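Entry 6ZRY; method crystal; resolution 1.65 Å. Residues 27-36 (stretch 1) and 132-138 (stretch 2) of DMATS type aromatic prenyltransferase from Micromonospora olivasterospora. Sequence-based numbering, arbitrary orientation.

Stretch 1, residues 27-36: EPRNLLAGLL
Stretch 2, residues 132-138: WCSLVFR

Residues 27-36 form a helix that begins earlier in the chain, and residues from 132 onward continue a strand that also begins upstream. Their N-to-C directions make an angle of 172°, so the helix runs antiparallel to the strand, with 10.0 Å between the axes at closest approach. Three CA-CA distances fix the register: Pro 28 to Phe 137 at 7.1 Å, Leu 31 to Leu 135 at 7.9 Å, and Leu 35 to Cys 133 at 8.0 Å. Steps of three and four along the helix thus match steps of two along the strand, and Cys 133, Leu 135 and Phe 137 all direct CA-to-CB toward the helix. Strand phi/psi values for these three are -120/138, -102/127 and -121/137; helix values lie near -65/-42.

No hydrogen bond crosses the interface. Six backbone bonds within the stretch, from Leu 31 N to Glu 27 O (2.9 Å) through Leu 36 N to Leu 32 O (2.9 Å), keep the helix regular. Apolar packing makes the contact, which buries 307 Å² over both sides. Pro 28, Leu 31, Leu 35, Cys 133, Leu 135 and Phe 137 are all buried, and their carbon-rich side chains suit a contact without hydrogen bonds.

Glu 27 (chi1 t, chi2 p) makes no contact with the strand; its carboxylate is hydrogen-bonded elsewhere in the structure. Pro 28, with a C-gamma exo ring, places its ring carbon CB over one face of the Phe 137 ring, 3.6 Å from the centroid and 11° off the normal, a CH-pi contact. Its CB also lies 3.6 Å from Phe 137 CZ. The phenylalanine adopts chi1 -47° (m) and chi2 -51°.

Arg 29 directs CA-to-CB away, with NE and NH1 hydrogen-bonded elsewhere in the structure; Asn 30 is exposed and out of reach. Leu 31 (m,t) directs CA-to-CB toward the strand. Its CB packs 4.0 Å from Leu 135 CD1, while its methyl CD1 approaches the edge of the aromatic ring, 4.2 Å from Phe 137 CE1. Leu 32 (t,p), its CA-to-CB bond sideways, contributes little: its backbone N is 4.3 Å from Leu 135 CD1.

Ala 33 is exposed and beyond reach, and Gly 34 touches nothing on the strand. Leu 35 (t,p) again directs CA-to-CB toward it, and its branched end reaches different partners: CD1 is 3.8 Å from Cys 133 CB, and CD2 is 3.9 Å from Leu 135 CD1. Cys 133 (chi1 t) offers a compact side chain, whereas Leu 135 (m,t) extends CD1 between Leu 31 and Leu 35. Leu 36 (m,t) is buried but makes no contact here.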

ATOM      1  N   GLU A  27     -19.083  -0.893   9.818  1.00 28.26           N
ATOM      2  CA  GLU A  27     -18.745  -1.646   8.597  1.00 28.19           C
ATOM      3  C   GLU A  27     -17.219  -1.826   8.529  1.00 25.43           C
ATOM      4  O   GLU A  27     -16.751  -2.914   8.247  1.00 23.68           O
ATOM      5  CB  GLU A  27     -19.393  -0.953   7.391  1.00 30.91           C
ATOM      6  CG  GLU A  27     -19.102  -1.608   6.068  1.00 32.63           C
ATOM      7  CD  GLU A  27     -19.696  -2.985   5.862  1.00 34.50           C
ATOM      8  OE1 GLU A  27     -19.415  -3.580   4.808  1.00 36.04           O
ATOM      9  OE2 GLU A  27     -20.426  -3.462   6.742  1.00 37.16           O
ATOM     10  N   PRO A  28     -16.378  -0.793   8.786  1.00 24.39           N
ATOM     11  CA  PRO A  28     -14.929  -0.999   8.795  1.00 23.24           C
ATOM     12  C   PRO A  28     -14.465  -2.105   9.751  1.00 22.18           C
ATOM     13  O   PRO A  28     -13.592  -2.908   9.375  1.00 20.54           O
ATOM     14  CB  PRO A  28     -14.388   0.369   9.222  1.00 23.18           C
ATOM     15  CG  PRO A  28     -15.410   1.316   8.615  1.00 23.93           C
ATOM     16  CD  PRO A  28     -16.730   0.632   8.942  1.00 24.26           C
ATOM     17  N   ARG A  29     -15.028  -2.153  10.939  1.00 22.18           N
ATOM     18  CA  ARG A  29     -14.624  -3.163  11.949  1.00 22.17           C
ATOM     19  C   ARG A  29     -15.110  -4.546  11.519  1.00 21.26           C
ATOM     20  O   ARG A  29     -14.379  -5.524  11.762  1.00 19.74           O
ATOM     21  CB  ARG A  29     -15.126  -2.778  13.331  1.00 22.88           C
ATOM     22  CG  ARG A  29     -14.513  -1.502  13.857  1.00 24.05           C
ATOM     23  CD  ARG A  29     -15.215  -1.090  15.123  1.00 25.09           C
ATOM     24  NE  ARG A  29     -14.892  -2.020  16.189  1.00 25.29           N
ATOM     25  CZ  ARG A  29     -15.400  -1.969  17.413  1.00 27.31           C
ATOM     26  NH1 ARG A  29     -15.012  -2.848  18.321  1.00 27.46           N
ATOM     27  NH2 ARG A  29     -16.295  -1.042  17.721  1.00 27.57           N
ATOM     28  N   ASN A  30     -16.273  -4.622  10.880  1.00 21.60           N
ATOM     29  CA  ASN A  30     -16.810  -5.889  10.300  1.00 22.34           C
ATOM     30  C   ASN A  30     -15.885  -6.354   9.175  1.00 20.97           C
ATOM     31  O   ASN A  30     -15.634  -7.562   9.071  1.00 20.28           O
ATOM     32  CB  ASN A  30     -18.251  -5.730   9.809  1.00 25.26           C
ATOM     33  CG  ASN A  30     -19.245  -5.704  10.954  1.00 27.47           C
ATOM     34  OD1 ASN A  30     -18.933  -6.167  12.060  1.00 29.85           O
ATOM     35  ND2 ASN A  30     -20.438  -5.171  10.707  1.00 28.87           N
ATOM     36  N   LEU A  31     -15.384  -5.422   8.358  1.00 19.89           N
ATOM     37  CA  LEU A  31     -14.560  -5.785   7.193  1.00 19.38           C
ATOM     38  C   LEU A  31     -13.175  -6.213   7.690  1.00 18.37           C
ATOM     39  O   LEU A  31     -12.685  -7.216   7.176  1.00 18.82           O
ATOM     40  CB  LEU A  31     -14.527  -4.631   6.198  1.00 19.48           C
ATOM     41  CG  LEU A  31     -15.847  -4.374   5.480  1.00 19.77           C
ATOM     42  CD1 LEU A  31     -15.761  -3.108   4.668  1.00 20.35           C
ATOM     43  CD2 LEU A  31     -16.237  -5.544   4.605  1.00 19.91           C
ATOM     44  N   LEU A  32     -12.597  -5.537   8.703  1.00 18.05           N
ATOM     45  CA  LEU A  32     -11.285  -5.950   9.255  1.00 17.76           C
ATOM     46  C   LEU A  32     -11.370  -7.382   9.805  1.00 17.98           C
ATOM     47  O   LEU A  32     -10.422  -8.171   9.545  1.00 17.33           O
ATOM     48  CB  LEU A  32     -10.822  -4.963  10.327  1.00 17.63           C
ATOM     49  CG  LEU A  32      -9.579  -5.367  11.126  1.00 17.56           C
ATOM     50  CD1 LEU A  32      -8.323  -5.467  10.229  1.00 17.43           C
ATOM     51  CD2 LEU A  32      -9.353  -4.371  12.257  1.00 18.04           C
ATOM     52  N   ALA A  33     -12.413  -7.717  10.581  1.00 18.58           N
ATOM     53  CA  ALA A  33     -12.627  -9.083  11.101  1.00 18.72           C
ATOM     54  C   ALA A  33     -12.653 -10.085   9.948  1.00 18.39           C
ATOM     55  O   ALA A  33     -12.023 -11.129  10.074  1.00 17.84           O
ATOM     56  CB  ALA A  33     -13.902  -9.149  11.938  1.00 20.08           C
ATOM     57  N   GLY A  34     -13.352  -9.775   8.854  1.00 18.43           N
ATOM     58  CA  GLY A  34     -13.397 -10.634   7.644  1.00 18.24           C
ATOM     59  C   GLY A  34     -12.016 -10.803   7.046  1.00 17.45           C
ATOM     60  O   GLY A  34     -11.625 -11.927   6.729  1.00 17.31           O
ATOM     61  N   LEU A  35     -11.286  -9.702   6.888  1.00 17.08           N
ATOM     62  CA  LEU A  35      -9.960  -9.713   6.241  1.00 16.51           C
ATOM     63  C   LEU A  35      -9.011 -10.565   7.090  1.00 15.96           C
ATOM     64  O   LEU A  35      -8.221 -11.349   6.525  1.00 15.50           O
ATOM     65  CB  LEU A  35      -9.458  -8.260   6.114  1.00 16.56           C
ATOM     66  CG  LEU A  35      -8.098  -8.116   5.472  1.00 17.01           C
ATOM     67  CD1 LEU A  35      -8.052  -8.818   4.128  1.00 17.65           C
ATOM     68  CD2 LEU A  35      -7.726  -6.658   5.332  1.00 17.29           C
ATOM     69  N   LEU A  36      -9.078 -10.449   8.410  1.00 16.01           N
ATOM     70  CA  LEU A  36      -8.154 -11.196   9.298  1.00 16.50           C
ATOM     71  C   LEU A  36      -8.401 -12.715   9.197  1.00 16.75           C
ATOM     72  O   LEU A  36      -7.421 -13.506   9.356  1.00 16.41           O
ATOM     73  CB  LEU A  36      -8.316 -10.666  10.713  1.00 16.95           C
ATOM     74  CG  LEU A  36      -7.648  -9.314  10.970  1.00 16.88           C
ATOM     75  CD1 LEU A  36      -8.020  -8.777  12.337  1.00 17.48           C
ATOM     76  CD2 LEU A  36      -6.141  -9.447  10.853  1.00 17.14           C
ATOM     77  N   TRP A 132      -3.334  -9.178  -2.384  1.00 17.47           N
ATOM     78  CA  TRP A 132      -3.658  -8.435  -1.161  1.00 17.06           C
ATOM     79  C   TRP A 132      -4.914  -7.612  -1.415  1.00 17.87           C
ATOM     80  O   TRP A 132      -5.315  -7.450  -2.562  1.00 18.28           O
ATOM     81  CB  TRP A 132      -2.492  -7.551  -0.708  1.00 16.54           C
ATOM     82  CG  TRP A 132      -1.328  -8.284  -0.105  1.00 16.07           C
ATOM     83  CD1 TRP A 132      -1.222  -9.611   0.179  1.00 16.13           C
ATOM     84  CD2 TRP A 132      -0.063  -7.710   0.223  1.00 15.75           C
ATOM     85  NE1 TRP A 132       0.009  -9.885   0.715  1.00 16.16           N
ATOM     86  CE2 TRP A 132       0.753  -8.748   0.720  1.00 15.83           C
ATOM     87  CE3 TRP A 132       0.465  -6.420   0.139  1.00 15.58           C
ATOM     88  CZ2 TRP A 132       2.056  -8.531   1.156  1.00 15.95           C
ATOM     89  CZ3 TRP A 132       1.760  -6.204   0.557  1.00 16.04           C
ATOM     90  CH2 TRP A 132       2.551  -7.251   1.052  1.00 15.87           C
ATOM     91  N   CYS A 133      -5.477  -7.104  -0.351  1.00 18.31           N
ATOM     92  CA  CYS A 133      -6.737  -6.360  -0.268  1.00 20.17           C
ATOM     93  C   CYS A 133      -6.406  -4.974   0.301  1.00 20.17           C
ATOM     94  O   CYS A 133      -5.593  -4.949   1.240  1.00 20.10           O
ATOM     95  CB  CYS A 133      -7.651  -7.115   0.718  1.00 20.53           C
ATOM     96  SG  CYS A 133      -9.170  -6.269   1.042  1.00 28.11           S
ATOM     97  N   SER A 134      -6.989  -3.896  -0.232  1.00 20.19           N
ATOM     98  CA  SER A 134      -7.040  -2.558   0.421  1.00 20.50           C
ATOM     99  C   SER A 134      -8.510  -2.195   0.678  1.00 20.79           C
ATOM    100  O   SER A 134      -9.287  -2.260  -0.245  1.00 20.19           O
ATOM    101  CB  SER A 134      -6.314  -1.502  -0.400  1.00 21.16           C
ATOM    102  OG  SER A 134      -6.309  -0.275   0.266  1.00 22.05           O
ATOM    103  N   LEU A 135      -8.841  -1.877   1.916  1.00 20.36           N
ATOM    104  CA  LEU A 135     -10.176  -1.412   2.367  1.00 21.73           C
ATOM    105  C   LEU A 135     -10.075   0.093   2.531  1.00 21.88           C
ATOM    106  O   LEU A 135      -9.110   0.529   3.179  1.00 21.66           O
ATOM    107  CB  LEU A 135     -10.543  -2.071   3.696  1.00 22.38           C
ATOM    108  CG  LEU A 135     -10.548  -3.599   3.738  1.00 23.31           C
ATOM    109  CD1 LEU A 135     -10.698  -4.100   5.154  1.00 23.80           C
ATOM    110  CD2 LEU A 135     -11.642  -4.159   2.882  1.00 24.19           C
ATOM    111  N   VAL A 136     -10.973   0.855   1.909  1.00 22.15           N
ATOM    112  CA  VAL A 136     -10.863   2.331   1.865  1.00 22.50           C
ATOM    113  C   VAL A 136     -12.091   2.941   2.526  1.00 23.01           C
ATOM    114  O   VAL A 136     -13.186   2.690   2.034  1.00 23.43           O
ATOM    115  CB  VAL A 136     -10.692   2.826   0.431  1.00 22.80           C
ATOM    116  CG1 VAL A 136     -10.548   4.336   0.378  1.00 22.81           C
ATOM    117  CG2 VAL A 136      -9.529   2.124  -0.270  1.00 23.25           C
ATOM    118  N   PHE A 137     -11.887   3.730   3.574  1.00 23.77           N
ATOM    119  CA  PHE A 137     -12.957   4.303   4.439  1.00 25.98           C
ATOM    120  C   PHE A 137     -12.895   5.835   4.436  1.00 28.56           C
ATOM    121  O   PHE A 137     -11.825   6.414   4.573  1.00 25.81           O
ATOM    122  CB  PHE A 137     -12.809   3.821   5.883  1.00 25.23           C
ATOM    123  CG  PHE A 137     -12.576   2.346   6.054  1.00 25.37           C
ATOM    124  CD1 PHE A 137     -13.395   1.422   5.438  1.00 25.96           C
ATOM    125  CD2 PHE A 137     -11.548   1.879   6.864  1.00 25.49           C
ATOM    126  CE1 PHE A 137     -13.191   0.062   5.622  1.00 25.59           C
ATOM    127  CE2 PHE A 137     -11.359   0.523   7.058  1.00 25.14           C
ATOM    128  CZ  PHE A 137     -12.169  -0.381   6.428  1.00 25.43           C
ATOM    129  N   ARG A 138     -14.044   6.476   4.337  1.00 34.11           N
ATOM    130  CA  ARG A 138     -14.154   7.957   4.438  1.00 38.76           C
ATOM    131  C   ARG A 138     -15.444   8.298   5.147  1.00 40.44           C
ATOM    132  O   ARG A 138     -16.342   7.423   5.179  1.00 41.81           O
ATOM    133  CB  ARG A 138     -14.170   8.631   3.068  1.00 41.25           C
ATOM    134  CG  ARG A 138     -13.286   7.955   2.038  1.00 44.32           C
ATOM    135  CD  ARG A 138     -13.511   8.506   0.652  1.00 47.84           C
ATOM    136  NE  ARG A 138     -12.721   7.791  -0.339  1.00 51.16           N
ATOM    137  CZ  ARG A 138     -12.807   7.976  -1.656  1.00 54.79           C
ATOM    138  NH1 ARG A 138     -13.664   8.860  -2.162  1.00 56.46           N
ATOM    139  NH2 ARG A 138     -12.033   7.271  -2.465  1.00 55.91           N
TER